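Local coordinates for uncharacterized protein (PDB 3KNY) that is of unknown function, a two-domain protein of Bacteroides thetaiotaomicron whose family is named after it and which is probably made as a lipoprotein, at residues Y91-T103 with A123-H135. Residues are numbered along the deposited sequence; the frame is centred on the assembly and turned at random.
Sequences YEGFLNIADEDGT and AEYKTNGCTLYTH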
loop_
_atom_site.group_PDB
_atom_site.type_symbol
_atom_site.label_atom_id
_atom_site.label_comp_id
_atom_site.label_asym_id
_atom_site.label_seq_id
_atom_site.Cartn_x
_atom_site.Cartn_y
_atom_site.Cartn_z
ATOM N N TYR A 91 -1.480 -6.033 12.726
ATOM C CA TYR A 91 -0.875 -5.267 11.642
ATOM C C TYR A 91 -1.230 -5.901 10.312
ATOM O O TYR A 91 -1.026 -7.086 10.146
ATOM C CB TYR A 91 0.639 -5.273 11.757
ATOM C CG TYR A 91 1.318 -4.607 10.579
ATOM C CD1 TYR A 91 1.289 -3.227 10.426
ATOM C CD2 TYR A 91 1.966 -5.355 9.613
ATOM C CE1 TYR A 91 1.893 -2.627 9.355
ATOM C CE2 TYR A 91 2.570 -4.760 8.533
ATOM C CZ TYR A 91 2.552 -3.393 8.413
ATOM O OH TYR A 91 3.161 -2.793 7.330
ATOM N N GLU A 92 -1.727 -5.094 9.378
ATOM C CA GLU A 92 -2.230 -5.547 8.069
ATOM C C GLU A 92 -1.184 -5.424 6.962
ATOM O O GLU A 92 -0.919 -6.379 6.238
ATOM C CB GLU A 92 -3.429 -4.676 7.657
ATOM C CG GLU A 92 -4.716 -5.038 8.336
ATOM C CD GLU A 92 -5.405 -6.178 7.645
ATOM O OE1 GLU A 92 -6.124 -5.947 6.633
ATOM O OE2 GLU A 92 -5.205 -7.307 8.125
ATOM N N GLY A 93 -0.643 -4.215 6.818
ATOM C CA GLY A 93 0.355 -3.899 5.811
ATOM C C GLY A 93 0.253 -2.437 5.413
ATOM O O GLY A 93 -0.244 -1.616 6.173
ATOM N N PHE A 94 0.700 -2.118 4.210
ATOM C CA PHE A 94 0.598 -0.766 3.681
ATOM C C PHE A 94 -0.795 -0.487 3.114
ATOM O O PHE A 94 -1.552 -1.435 2.873
ATOM C CB PHE A 94 1.642 -0.573 2.616
ATOM C CG PHE A 94 3.031 -0.843 3.097
ATOM C CD1 PHE A 94 3.636 0.012 3.999
ATOM C CD2 PHE A 94 3.734 -1.965 2.659
ATOM C CE1 PHE A 94 4.921 -0.218 4.457
ATOM C CE2 PHE A 94 5.042 -2.209 3.108
ATOM C CZ PHE A 94 5.635 -1.324 4.014
ATOM N N LEU A 95 -1.137 0.807 2.960
ATOM C CA LEU A 95 -2.407 1.244 2.361
ATOM C C LEU A 95 -2.202 2.461 1.451
ATOM O O LEU A 95 -1.525 3.399 1.838
ATOM C CB LEU A 95 -3.426 1.585 3.447
ATOM C CG LEU A 95 -4.853 1.944 3.009
ATOM C CD1 LEU A 95 -5.503 0.739 2.367
ATOM C CD2 LEU A 95 -5.698 2.465 4.203
ATOM N N ASN A 96 -2.745 2.401 0.233
ATOM C CA ASN A 96 -2.797 3.521 -0.723
ATOM C C ASN A 96 -4.232 3.768 -1.036
ATOM O O ASN A 96 -5.047 2.843 -1.007
ATOM C CB ASN A 96 -2.230 3.180 -2.087
ATOM C CG ASN A 96 -0.767 3.044 -2.083
ATOM O OD1 ASN A 96 -0.069 3.625 -1.265
ATOM N ND2 ASN A 96 -0.271 2.270 -3.007
ATOM N N ILE A 97 -4.527 5.012 -1.395
ATOM C CA ILE A 97 -5.848 5.413 -1.800
ATOM C C ILE A 97 -5.692 5.804 -3.259
ATOM O O ILE A 97 -4.949 6.743 -3.578
ATOM C CB ILE A 97 -6.325 6.586 -0.958
ATOM C CG1 ILE A 97 -5.937 6.375 0.525
ATOM C CG2 ILE A 97 -7.829 6.804 -1.165
ATOM C CD1 ILE A 97 -6.561 5.213 1.175
ATOM N N ALA A 98 -6.345 5.055 -4.146
ATOM C CA ALA A 98 -6.227 5.306 -5.578
ATOM C C ALA A 98 -6.851 6.652 -5.905
ATOM O O ALA A 98 -7.722 7.149 -5.172
ATOM C CB ALA A 98 -6.901 4.222 -6.368
ATOM N N ASP A 99 -6.392 7.250 -7.001
ATOM C CA ASP A 99 -6.966 8.497 -7.484
ATOM C C ASP A 99 -8.357 8.241 -8.064
ATOM O O ASP A 99 -8.781 7.092 -8.242
ATOM C CB ASP A 99 -6.078 9.103 -8.567
ATOM C CG ASP A 99 -4.816 9.725 -8.017
ATOM O OD1 ASP A 99 -4.900 10.541 -7.075
ATOM O OD2 ASP A 99 -3.736 9.410 -8.551
ATOM N N GLU A 100 -9.060 9.326 -8.367
ATOM C CA GLU A 100 -10.367 9.235 -9.006
ATOM C C GLU A 100 -10.179 8.989 -10.520
ATOM O O GLU A 100 -11.101 8.483 -11.169
ATOM C CB GLU A 100 -11.213 10.495 -8.706
ATOM C CG GLU A 100 -12.737 10.252 -8.598
ATOM C CD GLU A 100 -13.531 11.471 -8.087
ATOM O OE1 GLU A 100 -12.923 12.447 -7.600
ATOM O OE2 GLU A 100 -14.779 11.444 -8.147
ATOM N N ASP A 101 -8.985 9.311 -11.062
ATOM C CA ASP A 101 -8.666 9.088 -12.498
ATOM C C ASP A 101 -9.258 7.757 -12.959
ATOM O O ASP A 101 -8.962 6.733 -12.379
ATOM C CB ASP A 101 -7.140 9.189 -12.817
ATOM C CG ASP A 101 -6.248 8.204 -12.007
ATOM O OD1 ASP A 101 -6.474 6.969 -12.000
ATOM O OD2 ASP A 101 -5.250 8.670 -11.413
ATOM N N GLY A 102 -10.125 7.776 -13.966
ATOM C CA GLY A 102 -10.860 6.571 -14.377
ATOM C C GLY A 102 -10.571 6.116 -15.801
ATOM O O GLY A 102 -9.405 5.872 -16.142
ATOM N N THR A 103 -11.654 5.998 -16.593
ATOM C CA THR A 103 -11.703 5.611 -18.044
ATOM C C THR A 103 -13.007 4.847 -18.304
ATOM O O THR A 103 -13.603 4.295 -17.374
ATOM C CB THR A 103 -10.489 4.759 -18.594
ATOM O OG1 THR A 103 -9.416 5.622 -18.987
ATOM C CG2 THR A 103 -10.899 3.933 -19.823
ATOM N N ALA A 123 -19.536 1.736 -14.413
ATOM C CA ALA A 123 -18.309 0.998 -14.095
ATOM C C ALA A 123 -17.071 1.588 -14.801
ATOM O O ALA A 123 -17.090 1.799 -16.007
ATOM C CB ALA A 123 -18.470 -0.493 -14.431
ATOM N N GLU A 124 -15.991 1.808 -14.043
ATOM C CA GLU A 124 -14.776 2.538 -14.514
ATOM C C GLU A 124 -13.502 1.680 -14.558
ATOM O O GLU A 124 -13.408 0.683 -13.875
ATOM C CB GLU A 124 -14.537 3.803 -13.662
ATOM C CG GLU A 124 -15.319 3.852 -12.328
ATOM C CD GLU A 124 -14.797 4.896 -11.359
ATOM O OE1 GLU A 124 -13.967 5.748 -11.763
ATOM O OE2 GLU A 124 -15.215 4.841 -10.179
ATOM N N TYR A 125 -12.529 2.098 -15.362
ATOM C CA TYR A 125 -11.316 1.319 -15.625
ATOM C C TYR A 125 -10.051 2.001 -15.110
ATOM O O TYR A 125 -9.568 2.957 -15.727
ATOM C CB TYR A 125 -11.179 1.091 -17.132
ATOM C CG TYR A 125 -11.727 -0.235 -17.605
ATOM C CD1 TYR A 125 -11.061 -1.430 -17.284
ATOM C CD2 TYR A 125 -12.897 -0.304 -18.387
ATOM C CE1 TYR A 125 -11.549 -2.660 -17.708
ATOM C CE2 TYR A 125 -13.397 -1.533 -18.822
ATOM C CZ TYR A 125 -12.716 -2.710 -18.481
ATOM O OH TYR A 125 -13.189 -3.941 -18.901
ATOM N N LYS A 126 -9.476 1.478 -14.026
ATOM C CA LYS A 126 -8.398 2.170 -13.325
ATOM C C LYS A 126 -7.116 1.358 -13.111
ATOM O O LYS A 126 -7.161 0.151 -12.973
ATOM C CB LYS A 126 -8.909 2.630 -11.945
ATOM C CG LYS A 126 -10.307 3.270 -11.929
ATOM C CD LYS A 126 -10.470 4.373 -10.868
ATOM C CE LYS A 126 -10.631 3.868 -9.457
ATOM N NZ LYS A 126 -10.485 4.978 -8.452
ATOM N N THR A 127 -5.981 2.057 -13.050
ATOM C CA THR A 127 -4.717 1.504 -12.585
ATOM C C THR A 127 -4.344 2.097 -11.235
ATOM O O THR A 127 -4.567 3.263 -10.985
ATOM C CB THR A 127 -3.572 1.806 -13.544
ATOM O OG1 THR A 127 -3.981 1.485 -14.873
ATOM C CG2 THR A 127 -2.364 0.950 -13.210
ATOM N N ASN A 128 -3.781 1.286 -10.358
ATOM C CA ASN A 128 -3.256 1.765 -9.097
ATOM C C ASN A 128 -2.050 0.901 -8.803
ATOM O O ASN A 128 -1.839 -0.120 -9.419
ATOM C CB ASN A 128 -4.306 1.695 -7.970
ATOM C CG ASN A 128 -3.855 2.403 -6.653
ATOM O OD1 ASN A 128 -4.111 1.905 -5.550
ATOM N ND2 ASN A 128 -3.190 3.558 -6.778
ATOM N N GLY A 129 -1.232 1.331 -7.875
ATOM C CA GLY A 129 0.052 0.719 -7.664
ATOM C C GLY A 129 0.441 0.886 -6.234
ATOM O O GLY A 129 -0.258 1.487 -5.457
ATOM N N CYS A 130 1.604 0.392 -5.888
ATOM C CA CYS A 130 1.871 0.156 -4.498
ATOM C C CYS A 130 3.328 -0.230 -4.254
ATOM O O CYS A 130 3.826 -1.137 -4.894
ATOM C CB CYS A 130 0.993 -1.020 -4.182
ATOM S SG CYS A 130 1.031 -1.232 -2.618
ATOM N N THR A 131 4.033 0.438 -3.358
ATOM C CA THR A 131 5.429 0.083 -3.150
ATOM C C THR A 131 5.466 -0.860 -1.996
ATOM O O THR A 131 5.172 -0.463 -0.879
ATOM C CB THR A 131 6.303 1.283 -2.876
ATOM O OG1 THR A 131 6.298 2.100 -4.044
ATOM C CG2 THR A 131 7.728 0.852 -2.572
ATOM N N LEU A 132 5.826 -2.108 -2.271
ATOM C CA LEU A 132 5.786 -3.148 -1.256
ATOM C C LEU A 132 7.024 -3.134 -0.402
ATOM O O LEU A 132 6.962 -3.551 0.748
ATOM C CB LEU A 132 5.624 -4.526 -1.875
ATOM C CG LEU A 132 4.268 -4.819 -2.503
ATOM C CD1 LEU A 132 4.306 -6.223 -3.111
ATOM C CD2 LEU A 132 3.153 -4.673 -1.454
ATOM N N TYR A 133 8.140 -2.661 -0.953
ATOM C CA TYR A 133 9.404 -2.727 -0.236
ATOM C C TYR A 133 10.426 -1.814 -0.864
ATOM O O TYR A 133 10.421 -1.626 -2.074
ATOM C CB TYR A 133 9.922 -4.167 -0.194
ATOM C CG TYR A 133 11.349 -4.298 0.276
ATOM C CD1 TYR A 133 11.664 -4.213 1.604
ATOM C CD2 TYR A 133 12.388 -4.485 -0.627
ATOM C CE1 TYR A 133 12.977 -4.322 2.042
ATOM C CE2 TYR A 133 13.698 -4.597 -0.203
ATOM C CZ TYR A 133 13.983 -4.510 1.136
ATOM O OH TYR A 133 15.271 -4.605 1.572
ATOM N N THR A 134 11.283 -1.222 -0.026
ATOM C CA THR A 134 12.376 -0.352 -0.507
ATOM C C THR A 134 13.608 -0.623 0.297
ATOM O O THR A 134 13.599 -0.457 1.493
ATOM C CB THR A 134 12.062 1.143 -0.372
ATOM O OG1 THR A 134 10.839 1.433 -1.064
ATOM C CG2 THR A 134 13.160 1.930 -0.976
ATOM N N HIS A 135 14.669 -1.074 -0.350
ATOM C CA HIS A 135 15.894 -1.360 0.370
ATOM C C HIS A 135 16.557 -0.019 0.699
ATOM O O HIS A 135 16.408 0.961 -0.052
ATOM C CB HIS A 135 16.830 -2.255 -0.453
ATOM C CG HIS A 135 17.974 -2.810 0.336
ATOM N ND1 HIS A 135 19.086 -2.062 0.660
ATOM C CD2 HIS A 135 18.182 -4.038 0.862
ATOM C CE1 HIS A 135 19.919 -2.797 1.371
ATOM N NE2 HIS A 135 19.395 -4.003 1.510
#
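K126 of strand 124-134 reaches the backbone carbonyl of D99, in the loop that follows strand 93-97, and illustrates how a long side chain can join strands of different sheets; the two strands run nearly antiparallel, at 152°, but their axes come no nearer than 7.9 Å. The lysine chain is kinked rather than extended, with chi3 at -76°, which brings CD within 3.2 Å of D101 O and leads NZ to D99 O, 2.7 Å away, in a bond nearly along the C=O axis. The same ammonium forms a salt bridge with the terminal carboxylate of P218, so a buried charge is shared between a loop carbonyl and the chain end. A second polar link is weaker: N96 ND2 reaches G129 O at 2.6 Å with a bent N-H...O angle of 119°, while C130 CB and SG lie alongside the amide. Farther out, Y125 N donates to T103 O (3.2 Å) from above the carbonyl plane, in a poorly ordered part of the loop.

Van der Waals contacts lie between and beyond these bonds. A98 CB rests on the side-chain amide group of N128, 3.6 Å from its CG, and the F94 ring meets L132 O obliquely, ring carbon CE2 lying 3.3 Å from that carbonyl oxygen.

Strand 93-97 pairs in parallel with 53-55 and 204-217, and I97 turns to helix 66-84; strand 124-134, at the edge of the three-stranded sheet, pairs antiparallel with 140-149, whose Y147 touches both A98 and K126.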